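Local coordinates for RctB replication initiator protein (PDB 5UBE) that initiates replication of the second chromosome of Vibrio cholerae, its N-terminal domain, a helix-turn-helix fold, probably contributing to the binding of origin DNA, at residues 8-13 / 101-106; 17-22 / 108-113; 41-46 / 82-87; 63-68 / 76-81; 92-97 / 112-117. All coordinates share one frame; numbering follows the deposited sequence.

Interaction 1 (8-13 / 101-106); sequences LIKLPR and FEEGLA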
# COMPACT_ATOMS: atom_id res chain seq x y z
N LEU A 8 -5.53 -0.68 -15.24
CA LEU A 8 -4.50 -0.13 -16.12
C LEU A 8 -3.93 1.14 -15.49
O LEU A 8 -4.64 2.14 -15.36
CB LEU A 8 -5.09 0.14 -17.51
CG LEU A 8 -4.18 0.52 -18.67
CD1 LEU A 8 -4.76 -0.01 -19.97
CD2 LEU A 8 -4.05 2.03 -18.73
N ILE A 9 -2.65 1.09 -15.12
CA ILE A 9 -2.01 2.18 -14.40
C ILE A 9 -1.59 3.25 -15.39
O ILE A 9 -0.71 3.03 -16.23
CB ILE A 9 -0.81 1.69 -13.58
CG1 ILE A 9 -1.24 0.59 -12.62
CG2 ILE A 9 -0.18 2.84 -12.80
CD1 ILE A 9 -2.27 1.05 -11.60
N LYS A 10 -2.18 4.44 -15.27
CA LYS A 10 -1.97 5.50 -16.23
C LYS A 10 -0.83 6.42 -15.80
O LYS A 10 -0.46 6.48 -14.62
CB LYS A 10 -3.25 6.31 -16.44
CG LYS A 10 -4.45 5.47 -16.82
CD LYS A 10 -5.67 6.33 -17.17
CE LYS A 10 -5.57 6.90 -18.58
NZ LYS A 10 -5.58 5.82 -19.61
N LEU A 11 -0.27 7.13 -16.78
CA LEU A 11 0.77 8.11 -16.54
C LEU A 11 0.26 9.19 -15.58
O LEU A 11 -0.95 9.40 -15.47
CB LEU A 11 1.20 8.74 -17.87
CG LEU A 11 2.17 7.92 -18.74
CD1 LEU A 11 3.32 7.39 -17.90
CD2 LEU A 11 1.48 6.79 -19.48
N PRO A 12 1.16 9.88 -14.88
CA PRO A 12 2.63 9.85 -14.95
C PRO A 12 3.30 8.67 -14.22
O PRO A 12 4.53 8.60 -14.25
CB PRO A 12 3.02 11.18 -14.30
CG PRO A 12 1.95 11.40 -13.28
CD PRO A 12 0.68 10.87 -13.89
N ARG A 13 2.52 7.78 -13.60
CA ARG A 13 3.09 6.62 -12.92
C ARG A 13 3.88 5.76 -13.90
O ARG A 13 3.49 5.61 -15.06
CB ARG A 13 1.99 5.78 -12.28
CG ARG A 13 1.09 6.56 -11.33
CD ARG A 13 1.39 6.22 -9.89
NE ARG A 13 0.46 6.85 -8.96
CZ ARG A 13 0.83 7.51 -7.87
NH1 ARG A 13 2.12 7.61 -7.55
NH2 ARG A 13 -0.08 8.06 -7.08
N PHE A 101 0.78 -1.32 -17.04
CA PHE A 101 0.60 0.06 -17.49
C PHE A 101 -0.08 0.12 -18.85
O PHE A 101 -0.96 0.96 -19.06
CB PHE A 101 1.96 0.77 -17.53
CG PHE A 101 2.72 0.69 -16.23
CD1 PHE A 101 3.53 -0.40 -15.95
CD2 PHE A 101 2.60 1.69 -15.28
CE1 PHE A 101 4.22 -0.48 -14.75
CE2 PHE A 101 3.29 1.61 -14.08
CZ PHE A 101 4.10 0.53 -13.81
N GLU A 102 0.31 -0.78 -19.76
CA GLU A 102 -0.40 -1.06 -21.01
C GLU A 102 -0.73 0.20 -21.81
O GLU A 102 -1.70 0.22 -22.58
CB GLU A 102 -1.68 -1.87 -20.74
CG GLU A 102 -1.44 -3.36 -20.53
CD GLU A 102 -2.71 -4.10 -20.14
OE1 GLU A 102 -3.68 -3.43 -19.72
OE2 GLU A 102 -2.74 -5.34 -20.25
N GLU A 103 0.07 1.24 -21.65
CA GLU A 103 -0.05 2.46 -22.46
C GLU A 103 1.28 2.68 -23.17
O GLU A 103 1.98 3.67 -22.92
CB GLU A 103 -0.44 3.66 -21.59
CG GLU A 103 -1.87 3.57 -21.06
CD GLU A 103 -2.29 4.81 -20.28
OE1 GLU A 103 -1.42 5.64 -19.95
OE2 GLU A 103 -3.50 4.94 -20.01
N GLY A 104 1.63 1.75 -24.05
CA GLY A 104 2.94 1.77 -24.67
C GLY A 104 4.07 1.50 -23.71
O GLY A 104 5.21 1.91 -23.97
N LEU A 105 3.79 0.83 -22.59
CA LEU A 105 4.80 0.52 -21.59
C LEU A 105 4.59 -0.90 -21.10
O LEU A 105 3.56 -1.20 -20.48
CB LEU A 105 4.73 1.51 -20.42
CG LEU A 105 5.75 1.32 -19.29
CD1 LEU A 105 7.14 1.04 -19.85
CD2 LEU A 105 5.76 2.52 -18.35
N ALA A 106 5.55 -1.77 -21.39
CA ALA A 106 5.47 -3.16 -20.96
C ALA A 106 5.80 -3.27 -19.47
O ALA A 106 6.14 -2.29 -18.80
CB ALA A 106 6.41 -4.02 -21.80
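The side chains of Ile9 and Phe101 meet carbon to carbon: CB of Ile9 lies 3.8 Å from CD2 of Phe101, and CG2 of Ile9 reaches CE2 of Phe101 at 3.9 Å. The backbone closes in beside them, where the CA-H of Phe101 points at Ile9 O (CA to O 3.5 Å). Leu8 CG, anti to the backbone N (chi1 -171°), comes 3.3 Å from Phe101 O, while CD1 of Leu8 rests on CB of Glu102. Here residues ahead of strand 20-22 lie along Phe101 to Glu103, the start of the turn in the hairpin that would be the wing of a winged helix-turn-helix fold. The carboxylate of Glu103 extends between Lys10 and Leu11, with OE1 3.2 Å from CD2 of Leu11; its salt bridge with Lys10 has doubtful geometry. Farther out, Phe101 meets the ring of His15, backbone hydrogen bonding links Ile9 to Arg100, and the guanidinium of Arg13 turns to a salt bridge with Asp60.

Interaction 2 (17-22 / 108-113); sequences DGHLFE and KTMLHR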
# COMPACT_ATOMS: atom_id res chain seq x y z
N ASP A 17 7.89 4.24 -9.82
CA ASP A 17 7.08 4.50 -8.63
C ASP A 17 7.16 3.35 -7.63
O ASP A 17 6.96 3.56 -6.43
CB ASP A 17 5.63 4.77 -9.04
CG ASP A 17 5.47 6.07 -9.82
OD1 ASP A 17 5.88 6.11 -11.00
OD2 ASP A 17 4.95 7.06 -9.25
N GLY A 18 7.47 2.14 -8.10
CA GLY A 18 7.51 0.98 -7.24
C GLY A 18 6.13 0.37 -7.04
O GLY A 18 5.20 0.55 -7.84
N HIS A 19 6.00 -0.35 -5.94
CA HIS A 19 4.73 -0.97 -5.62
C HIS A 19 3.70 0.11 -5.30
O HIS A 19 4.03 1.22 -4.89
CB HIS A 19 4.88 -1.93 -4.44
CG HIS A 19 5.46 -3.26 -4.82
ND1 HIS A 19 5.77 -4.23 -3.90
CD2 HIS A 19 5.77 -3.78 -6.03
CE1 HIS A 19 6.25 -5.29 -4.52
NE2 HIS A 19 6.26 -5.04 -5.82
N LEU A 20 2.42 -0.25 -5.48
CA LEU A 20 1.31 0.69 -5.44
C LEU A 20 0.26 0.27 -4.41
O LEU A 20 -0.00 -0.92 -4.22
CB LEU A 20 0.63 0.78 -6.81
CG LEU A 20 1.46 1.32 -7.96
CD1 LEU A 20 0.62 1.43 -9.22
CD2 LEU A 20 2.04 2.66 -7.59
N PHE A 21 -0.34 1.27 -3.77
CA PHE A 21 -1.38 1.06 -2.77
C PHE A 21 -2.65 1.80 -3.19
O PHE A 21 -2.61 3.01 -3.43
CB PHE A 21 -0.94 1.57 -1.40
CG PHE A 21 0.25 0.85 -0.85
CD1 PHE A 21 0.09 -0.30 -0.10
CD2 PHE A 21 1.53 1.31 -1.12
CE1 PHE A 21 1.20 -0.97 0.39
CE2 PHE A 21 2.64 0.65 -0.63
CZ PHE A 21 2.48 -0.48 0.12
N GLU A 22 -3.76 1.08 -3.24
CA GLU A 22 -5.03 1.71 -3.56
C GLU A 22 -5.55 2.48 -2.35
O GLU A 22 -5.71 1.91 -1.26
CB GLU A 22 -6.02 0.63 -4.03
CG GLU A 22 -7.46 1.02 -4.02
CD GLU A 22 -8.36 -0.20 -4.08
OE1 GLU A 22 -8.25 -0.96 -5.07
OE2 GLU A 22 -9.15 -0.41 -3.13
N LYS A 108 5.09 -5.13 -15.41
CA LYS A 108 4.07 -5.08 -14.36
C LYS A 108 4.68 -4.56 -13.07
O LYS A 108 5.90 -4.49 -12.90
CB LYS A 108 3.44 -6.46 -14.12
CG LYS A 108 2.94 -7.17 -15.36
CD LYS A 108 2.24 -8.47 -14.98
CE LYS A 108 1.76 -9.24 -16.20
NZ LYS A 108 0.93 -10.42 -15.81
N THR A 109 3.79 -4.16 -12.15
CA THR A 109 4.12 -3.86 -10.76
C THR A 109 3.04 -4.51 -9.90
O THR A 109 2.16 -5.21 -10.41
CB THR A 109 4.23 -2.34 -10.52
OG1 THR A 109 2.97 -1.71 -10.81
CG2 THR A 109 5.31 -1.74 -11.39
N MET A 110 3.08 -4.27 -8.58
CA MET A 110 2.11 -4.85 -7.65
C MET A 110 1.16 -3.78 -7.11
O MET A 110 1.60 -2.74 -6.62
CB MET A 110 2.81 -5.53 -6.47
CG MET A 110 2.87 -7.04 -6.57
SD MET A 110 1.28 -7.81 -6.87
CE MET A 110 1.81 -9.52 -7.06
N LEU A 111 -0.14 -4.06 -7.20
CA LEU A 111 -1.15 -3.21 -6.58
C LEU A 111 -1.63 -3.88 -5.30
O LEU A 111 -1.84 -5.09 -5.26
CB LEU A 111 -2.33 -2.97 -7.53
CG LEU A 111 -3.40 -2.03 -6.99
CD1 LEU A 111 -2.82 -0.64 -6.76
CD2 LEU A 111 -4.59 -1.98 -7.94
N HIS A 112 -1.81 -3.08 -4.25
CA HIS A 112 -2.17 -3.58 -2.94
C HIS A 112 -3.44 -2.88 -2.50
O HIS A 112 -3.49 -1.65 -2.46
CB HIS A 112 -1.04 -3.37 -1.93
CG HIS A 112 0.22 -4.04 -2.34
ND1 HIS A 112 0.67 -5.21 -1.76
CD2 HIS A 112 1.10 -3.75 -3.32
CE1 HIS A 112 1.79 -5.59 -2.35
NE2 HIS A 112 2.07 -4.72 -3.30
N ARG A 113 -4.45 -3.67 -2.16
CA ARG A 113 -5.77 -3.19 -1.78
C ARG A 113 -6.06 -3.64 -0.36
O ARG A 113 -5.89 -4.82 -0.04
CB ARG A 113 -6.84 -3.72 -2.75
CG ARG A 113 -8.26 -3.76 -2.19
CD ARG A 113 -9.19 -4.33 -3.24
NE ARG A 113 -8.93 -3.72 -4.54
CZ ARG A 113 -9.37 -4.19 -5.70
NH1 ARG A 113 -10.11 -5.29 -5.74
NH2 ARG A 113 -9.08 -3.55 -6.82
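Strands 20-22 and 108-113 run parallel, 28° apart, with Leu20 beside Leu111 and Phe21 beside His112. Leu20 N donates to Met110 O (2.9 Å), His112 N to Leu20 O (2.8 Å), and Glu22 N to His112 O (2.9 Å). On one face CB of Leu20 packs on CD1 of Leu111. On the other, His19 and Phe21 meet the His112 ring obliquely in an aromatic cluster; Leu20 O lies at the edge of that ring, 3.2 Å from CD2 of His112, whose buried NE2 has no polar partner. The His19 ring carries CB of Met110 over one face, a CH-pi contact. Arg113 CG, anti to its backbone N (chi1 157°), comes 3.6 Å from Glu22 OE2, and Arg113 NE meets Glu22 OE1 at 2.9 Å in a salt bridge, on the syn side but tilted out of the carboxylate plane; NH2 adds a weak bond. Strand 62-64 flanks 20-22, strand 94-100 flanks 108-114, and Leu85 of helix 78-91 packs against His19, Phe21 and His112.

Interaction 3 (41-46 / 82-87); sequences TKSIVE and QQRLRA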
# COMPACT_ATOMS: atom_id res chain seq x y z
N THR A 41 1.80 -5.63 14.11
CA THR A 41 2.77 -4.96 14.95
C THR A 41 2.71 -3.44 14.77
O THR A 41 2.11 -2.92 13.82
CB THR A 41 4.18 -5.44 14.61
OG1 THR A 41 4.48 -5.07 13.26
CG2 THR A 41 4.29 -6.95 14.75
N LYS A 42 3.38 -2.73 15.69
CA LYS A 42 3.54 -1.29 15.56
C LYS A 42 4.21 -0.93 14.24
O LYS A 42 3.84 0.07 13.60
CB LYS A 42 4.36 -0.75 16.74
CG LYS A 42 3.62 -0.72 18.07
CD LYS A 42 2.24 -0.09 17.91
CE LYS A 42 1.73 0.50 19.22
NZ LYS A 42 2.35 1.83 19.53
N SER A 43 5.19 -1.73 13.81
CA SER A 43 5.91 -1.45 12.58
C SER A 43 5.02 -1.60 11.34
O SER A 43 5.23 -0.90 10.35
CB SER A 43 7.14 -2.37 12.48
OG SER A 43 7.84 -2.17 11.27
N ILE A 44 4.05 -2.52 11.37
CA ILE A 44 3.10 -2.59 10.26
C ILE A 44 2.15 -1.40 10.31
O ILE A 44 1.86 -0.78 9.29
CB ILE A 44 2.34 -3.93 10.28
CG1 ILE A 44 3.28 -5.06 9.83
CG2 ILE A 44 1.09 -3.87 9.36
CD1 ILE A 44 2.84 -6.45 10.22
N VAL A 45 1.63 -1.07 11.51
CA VAL A 45 0.73 0.07 11.64
C VAL A 45 1.39 1.34 11.12
O VAL A 45 0.74 2.17 10.48
CB VAL A 45 0.26 0.22 13.10
CG1 VAL A 45 -0.61 1.46 13.25
CG2 VAL A 45 -0.53 -1.01 13.52
N GLU A 46 2.69 1.51 11.39
CA GLU A 46 3.41 2.67 10.86
C GLU A 46 3.25 2.79 9.35
O GLU A 46 2.90 3.86 8.83
CB GLU A 46 4.89 2.57 11.22
CG GLU A 46 5.26 2.90 12.65
CD GLU A 46 6.76 2.70 12.91
OE1 GLU A 46 7.44 2.16 12.00
OE2 GLU A 46 7.24 3.08 14.00
N GLN A 82 9.33 -2.37 2.06
CA GLN A 82 9.12 -3.73 1.57
C GLN A 82 9.05 -4.73 2.73
O GLN A 82 8.27 -5.68 2.69
CB GLN A 82 10.22 -4.12 0.59
CG GLN A 82 9.93 -3.76 -0.85
CD GLN A 82 8.63 -4.38 -1.39
OE1 GLN A 82 8.46 -5.60 -1.33
NE2 GLN A 82 7.73 -3.55 -1.91
N GLN A 83 9.88 -4.53 3.77
CA GLN A 83 9.85 -5.42 4.93
C GLN A 83 8.48 -5.38 5.61
O GLN A 83 7.85 -6.42 5.82
CB GLN A 83 10.95 -5.03 5.92
CG GLN A 83 10.96 -5.87 7.21
CD GLN A 83 11.83 -5.23 8.30
OE1 GLN A 83 12.88 -4.65 8.03
NE2 GLN A 83 11.37 -5.32 9.54
N ARG A 84 8.02 -4.18 5.97
CA ARG A 84 6.69 -4.05 6.56
C ARG A 84 5.62 -4.57 5.61
O ARG A 84 4.67 -5.24 6.04
CB ARG A 84 6.43 -2.59 6.93
CG ARG A 84 7.25 -2.10 8.10
CD ARG A 84 7.52 -0.61 7.96
NE ARG A 84 8.07 0.01 9.17
CZ ARG A 84 9.37 0.04 9.47
NH1 ARG A 84 10.27 -0.52 8.65
NH2 ARG A 84 9.78 0.62 10.59
N LEU A 85 5.79 -4.35 4.30
CA LEU A 85 4.78 -4.82 3.36
C LEU A 85 4.71 -6.33 3.32
O LEU A 85 3.62 -6.90 3.31
CB LEU A 85 5.02 -4.25 1.96
CG LEU A 85 4.02 -4.72 0.89
CD1 LEU A 85 2.58 -4.24 1.14
CD2 LEU A 85 4.47 -4.32 -0.49
N ARG A 86 5.87 -7.02 3.33
CA ARG A 86 5.83 -8.48 3.35
C ARG A 86 5.13 -9.00 4.60
O ARG A 86 4.36 -9.97 4.54
CB ARG A 86 7.23 -9.07 3.26
CG ARG A 86 7.93 -8.93 1.92
CD ARG A 86 9.22 -9.77 1.89
NE ARG A 86 10.09 -9.50 3.05
CZ ARG A 86 10.96 -8.50 3.11
NH1 ARG A 86 11.09 -7.66 2.08
NH2 ARG A 86 11.68 -8.33 4.20
N ALA A 87 5.39 -8.37 5.75
CA ALA A 87 4.76 -8.82 6.99
C ALA A 87 3.26 -8.59 6.95
O ALA A 87 2.48 -9.44 7.38
CB ALA A 87 5.39 -8.10 8.19
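The guanidinium of Arg84 is approached in two different ways from helix 42-55. Over one face stands the hydroxyl of Ser43, its OG 2.9 Å above the plane and displaced toward the rim; although OG is 3.0 Å from NE of Arg84, the angle is too poor for a hydrogen bond. At the edge, nearly in the plane, lies Glu46 OE1, which accepts from NH2 of Arg84 at 3.1 Å with an angle of 163° and completes a salt bridge. Carboxylate and guanidinium are almost coplanar, and NH2 meets OE1 nearly along its C-O axis. CG of Arg84, anti to the carbonyl carbon (chi1 -70°), comes 3.2 Å from OG of Ser43; beyond it the chain runs extended to NE. Beside this polar pair Ile44 supplies the apolar part, its CD1 resting on CB of Ala87 at 3.7 Å. Thr41, the N-cap of helix 42-55, accepts from Ile44 N through OG1. The two helical segments cross at -109°, with axes 9.1 Å apart, consistent with a three-helix core in which helix 42-55 crosses the second helix of the helix-turn-helix pair, where helix 78-91 would occupy the place of the recognition helix.

Interaction 4 (63-68 / 76-81); sequences VSTTEL and LTRAAI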
# COMPACT_ATOMS: atom_id res chain seq x y z
N VAL A 63 -1.14 5.41 -4.04
CA VAL A 63 0.05 5.87 -3.33
C VAL A 63 1.17 4.89 -3.66
O VAL A 63 0.96 3.68 -3.60
CB VAL A 63 -0.17 5.94 -1.81
CG1 VAL A 63 1.15 6.23 -1.10
CG2 VAL A 63 -1.20 7.00 -1.47
N SER A 64 2.34 5.39 -4.02
CA SER A 64 3.41 4.47 -4.40
C SER A 64 4.40 4.35 -3.24
O SER A 64 4.43 5.18 -2.33
CB SER A 64 4.11 4.96 -5.67
OG SER A 64 4.73 6.20 -5.45
N THR A 65 5.21 3.27 -3.27
CA THR A 65 6.30 3.17 -2.30
C THR A 65 7.28 4.33 -2.44
O THR A 65 7.85 4.80 -1.45
CB THR A 65 7.02 1.81 -2.43
OG1 THR A 65 7.42 1.59 -3.78
CG2 THR A 65 6.11 0.71 -2.02
N THR A 66 7.45 4.86 -3.66
CA THR A 66 8.32 6.03 -3.83
C THR A 66 7.78 7.22 -3.05
O THR A 66 8.53 7.92 -2.35
CB THR A 66 8.48 6.38 -5.31
OG1 THR A 66 9.32 5.39 -5.93
CG2 THR A 66 9.12 7.77 -5.49
N GLU A 67 6.47 7.46 -3.13
CA GLU A 67 5.86 8.55 -2.36
C GLU A 67 5.95 8.28 -0.87
O GLU A 67 6.06 9.22 -0.07
CB GLU A 67 4.40 8.75 -2.81
CG GLU A 67 4.27 9.14 -4.29
CD GLU A 67 2.82 9.27 -4.78
OE1 GLU A 67 1.97 8.44 -4.40
OE2 GLU A 67 2.53 10.20 -5.55
N LEU A 68 5.89 7.01 -0.46
CA LEU A 68 6.02 6.68 0.95
C LEU A 68 7.41 7.03 1.48
O LEU A 68 7.54 7.60 2.57
CB LEU A 68 5.72 5.20 1.19
CG LEU A 68 4.26 4.76 0.98
CD1 LEU A 68 4.05 3.34 1.43
CD2 LEU A 68 3.28 5.69 1.70
N LEU A 76 12.36 6.04 6.17
CA LEU A 76 12.03 4.69 5.72
C LEU A 76 12.53 4.54 4.29
O LEU A 76 12.23 5.38 3.44
CB LEU A 76 10.53 4.43 5.79
CG LEU A 76 10.00 4.01 7.17
CD1 LEU A 76 10.01 5.21 8.11
CD2 LEU A 76 8.61 3.41 7.07
N THR A 77 13.31 3.50 4.05
CA THR A 77 13.86 3.22 2.74
C THR A 77 12.90 2.32 1.98
O THR A 77 11.89 1.87 2.51
CB THR A 77 15.21 2.54 2.87
OG1 THR A 77 15.03 1.39 3.70
CG2 THR A 77 16.22 3.49 3.52
N ARG A 78 13.23 2.04 0.71
CA ARG A 78 12.49 1.03 -0.02
C ARG A 78 12.54 -0.31 0.71
O ARG A 78 11.54 -1.03 0.78
CB ARG A 78 13.05 0.88 -1.44
CG ARG A 78 12.02 0.29 -2.39
CD ARG A 78 12.43 0.38 -3.85
NE ARG A 78 12.59 1.76 -4.31
CZ ARG A 78 11.62 2.48 -4.85
NH1 ARG A 78 10.40 1.98 -5.01
NH2 ARG A 78 11.87 3.72 -5.24
N ALA A 79 13.70 -0.64 1.27
CA ALA A 79 13.84 -1.92 1.94
C ALA A 79 12.96 -2.00 3.18
O ALA A 79 12.36 -3.05 3.45
CB ALA A 79 15.31 -2.16 2.30
N ALA A 80 12.87 -0.92 3.96
CA ALA A 80 12.06 -0.95 5.17
C ALA A 80 10.57 -1.02 4.84
O ALA A 80 9.82 -1.75 5.49
CB ALA A 80 12.36 0.26 6.05
N ILE A 81 10.13 -0.26 3.82
CA ILE A 81 8.75 -0.38 3.34
C ILE A 81 8.46 -1.82 2.91
O ILE A 81 7.48 -2.44 3.35
CB ILE A 81 8.49 0.61 2.18
CG1 ILE A 81 8.75 2.08 2.58
CG2 ILE A 81 7.08 0.41 1.61
CD1 ILE A 81 7.82 2.65 3.63
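Arg78 reaches across from the first turn of helix 78-91 to the first turn of helix 65-71. From CB the chain leaves with CG anti to the backbone N (chi1 -157°), stays extended to CD, and bends at chi3 (-62°), which places NE off the line of the extended chain. Beyond NE the flat group divides its contacts: NH2 donates to OG1 of Thr66 at 3.1 Å and 162°, with the oxygen near the guanidinium plane, whereas NH1 lies 3.2 Å from OG1 of Thr65 at an angle unsuited to bonding. The Thr66 hydroxyl is also hydrogen-bonded to Lys16 O, and so joins the arginine to the segment ahead of strand 20-22. Deeper in the interface the contact is apolar: CG2 of Thr65 meets CG2 of Ile81 at 3.8 Å, and CB of Leu68 touches CD1 of Ile81 at 4.1 Å. Leu68 packs further on Leu47, Leu50 and Ile51 of helix 42-55. Ser64 OG accepts from Glu67 N while Glu67 OE1 accepts from Ser64 N, a capping box, and Thr77 OG1 accepts from Ala80 N. Two short-linked helices packed in this way are characteristic of the helix-turn-helix unit, with helix 78-91 as its second, probably DNA-recognising, member.

Interaction 5 (92-97 / 112-117); sequences GLFKQI and HRFINP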
# COMPACT_ATOMS: atom_id res chain seq x y z
N GLY A 92 -2.48 -10.92 6.15
CA GLY A 92 -3.70 -10.88 5.37
C GLY A 92 -4.31 -9.51 5.20
O GLY A 92 -5.49 -9.43 4.85
N LEU A 93 -3.54 -8.43 5.41
CA LEU A 93 -4.08 -7.07 5.36
C LEU A 93 -4.30 -6.58 3.94
O LEU A 93 -5.17 -5.73 3.71
CB LEU A 93 -3.13 -6.10 6.09
CG LEU A 93 -2.84 -6.45 7.54
CD1 LEU A 93 -2.19 -5.28 8.23
CD2 LEU A 93 -4.11 -6.85 8.26
N PHE A 94 -3.55 -7.10 2.97
CA PHE A 94 -3.58 -6.63 1.60
C PHE A 94 -3.83 -7.78 0.64
O PHE A 94 -3.19 -8.83 0.74
CB PHE A 94 -2.24 -5.99 1.19
CG PHE A 94 -1.92 -4.73 1.89
CD1 PHE A 94 -2.60 -3.56 1.57
CD2 PHE A 94 -0.89 -4.69 2.83
CE1 PHE A 94 -2.28 -2.37 2.20
CE2 PHE A 94 -0.57 -3.51 3.46
CZ PHE A 94 -1.26 -2.35 3.15
N LYS A 95 -4.70 -7.54 -0.33
CA LYS A 95 -4.76 -8.35 -1.54
C LYS A 95 -3.74 -7.83 -2.54
O LYS A 95 -3.81 -6.66 -2.96
CB LYS A 95 -6.16 -8.33 -2.13
CG LYS A 95 -6.34 -9.25 -3.32
CD LYS A 95 -7.79 -9.26 -3.78
CE LYS A 95 -8.00 -10.23 -4.92
NZ LYS A 95 -9.35 -10.06 -5.53
N GLN A 96 -2.81 -8.70 -2.94
CA GLN A 96 -1.82 -8.37 -3.96
C GLN A 96 -2.42 -8.59 -5.34
O GLN A 96 -2.84 -9.70 -5.68
CB GLN A 96 -0.56 -9.21 -3.79
CG GLN A 96 0.15 -9.01 -2.47
CD GLN A 96 1.59 -9.49 -2.53
OE1 GLN A 96 1.90 -10.57 -2.04
NE2 GLN A 96 2.47 -8.68 -3.14
N ILE A 97 -2.44 -7.53 -6.14
CA ILE A 97 -3.02 -7.53 -7.48
C ILE A 97 -1.93 -7.15 -8.47
O ILE A 97 -1.47 -6.00 -8.44
CB ILE A 97 -4.19 -6.55 -7.57
CG1 ILE A 97 -5.22 -6.85 -6.47
CG2 ILE A 97 -4.81 -6.55 -8.96
CD1 ILE A 97 -6.30 -5.79 -6.33
N HIS A 112 -1.81 -3.08 -4.25
CA HIS A 112 -2.17 -3.58 -2.94
C HIS A 112 -3.44 -2.88 -2.50
O HIS A 112 -3.49 -1.65 -2.46
CB HIS A 112 -1.04 -3.37 -1.93
CG HIS A 112 0.22 -4.04 -2.34
ND1 HIS A 112 0.67 -5.21 -1.76
CD2 HIS A 112 1.10 -3.75 -3.32
CE1 HIS A 112 1.79 -5.59 -2.35
NE2 HIS A 112 2.07 -4.72 -3.30
N ARG A 113 -4.45 -3.67 -2.16
CA ARG A 113 -5.77 -3.19 -1.78
C ARG A 113 -6.06 -3.64 -0.36
O ARG A 113 -5.89 -4.82 -0.04
CB ARG A 113 -6.84 -3.72 -2.75
CG ARG A 113 -8.26 -3.76 -2.19
CD ARG A 113 -9.19 -4.33 -3.24
NE ARG A 113 -8.93 -3.72 -4.54
CZ ARG A 113 -9.37 -4.19 -5.70
NH1 ARG A 113 -10.11 -5.29 -5.74
NH2 ARG A 113 -9.08 -3.55 -6.82
N PHE A 114 -6.44 -2.71 0.49
CA PHE A 114 -6.80 -3.06 1.85
C PHE A 114 -7.95 -4.06 1.83
O PHE A 114 -8.83 -4.00 0.96
CB PHE A 114 -7.18 -1.81 2.65
CG PHE A 114 -5.98 -0.98 3.09
CD1 PHE A 114 -5.22 -1.35 4.20
CD2 PHE A 114 -5.62 0.17 2.39
CE1 PHE A 114 -4.14 -0.59 4.61
CE2 PHE A 114 -4.51 0.95 2.79
CZ PHE A 114 -3.78 0.56 3.90
N ILE A 115 -7.92 -5.01 2.76
CA ILE A 115 -8.94 -6.04 2.88
C ILE A 115 -9.78 -5.73 4.11
O ILE A 115 -9.24 -5.42 5.18
CB ILE A 115 -8.32 -7.45 2.97
CG1 ILE A 115 -7.34 -7.68 1.82
CG2 ILE A 115 -9.40 -8.51 2.92
CD1 ILE A 115 -6.79 -9.09 1.74
N ASN A 116 -11.09 -5.78 3.95
CA ASN A 116 -12.00 -5.49 5.04
C ASN A 116 -11.74 -6.42 6.21
O ASN A 116 -11.62 -7.64 6.01
CB ASN A 116 -13.45 -5.64 4.54
CG ASN A 116 -14.46 -5.04 5.49
OD1 ASN A 116 -14.45 -5.31 6.69
ND2 ASN A 116 -15.35 -4.21 4.96
N PRO A 117 -11.62 -5.92 7.44
CA PRO A 117 -11.43 -6.82 8.58
C PRO A 117 -12.53 -7.88 8.71
O PRO A 117 -12.24 -9.00 9.14
CB PRO A 117 -11.43 -5.87 9.79
CG PRO A 117 -11.02 -4.53 9.21
CD PRO A 117 -11.65 -4.50 7.84
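Ile115 N donates to Leu93 O at 3.0 Å, and Lys95 and Arg113 then exchange a pair of bonds: Lys95 N reaches Arg113 O at 3.0 Å, and Arg113 N returns to Lys95 O at 3.2 Å. This is the antiparallel hairpin of strands 94-100 and 108-114, probably the wing of a winged helix-turn-helix fold. CE1 of Phe94 lies over one face of the Phe114 ring, 3.5 Å above its plane and toward the rim, the two rings being oblique with planes at 45°. The same phenylalanine offers its own face to the edge of His112, whose ring plane stands at 90° to it; ND1 of His112 is buried without a polar partner. On the face of the sheet that carries Arg113, CD1 of Ile97 sits over the centre of the guanidinium, 3.5 Å above its plane, while NE of that group is bridged to Glu22. One face of the hairpin therefore presents rings to Leu85 and Leu48 of the helices, whereas on the other Lys95 NZ and Arg113 NH1 come within 4.8 Å; these like charges, not in contact, may be offset in part by Glu22, the partner of Arg113.

The five contacts tie together one compact domain, consistent with a winged helix-turn-helix fold. Interactions 2 and 5 share His112 and Arg113, so strand 108-114 is paired on both edges, and their centres lie about 11 Å apart. Interaction 4 joins this sheet through strand 62-64, where Phe21 N lies 2.7 Å from Val63 O, a probable hydrogen bond. Interaction 3 shares helix 78-91 with interaction 4, and Leu85 of that helix ties it to both sheet contacts: its CD2 is 3.5 Å from CE1 of His112. Interaction 1 lies at the turn end of the hairpin, its centre about 28 Å from that of interaction 3, yet it touches interaction 2 where CZ of Phe101 meets CG2 of Thr109 at 3.5 Å.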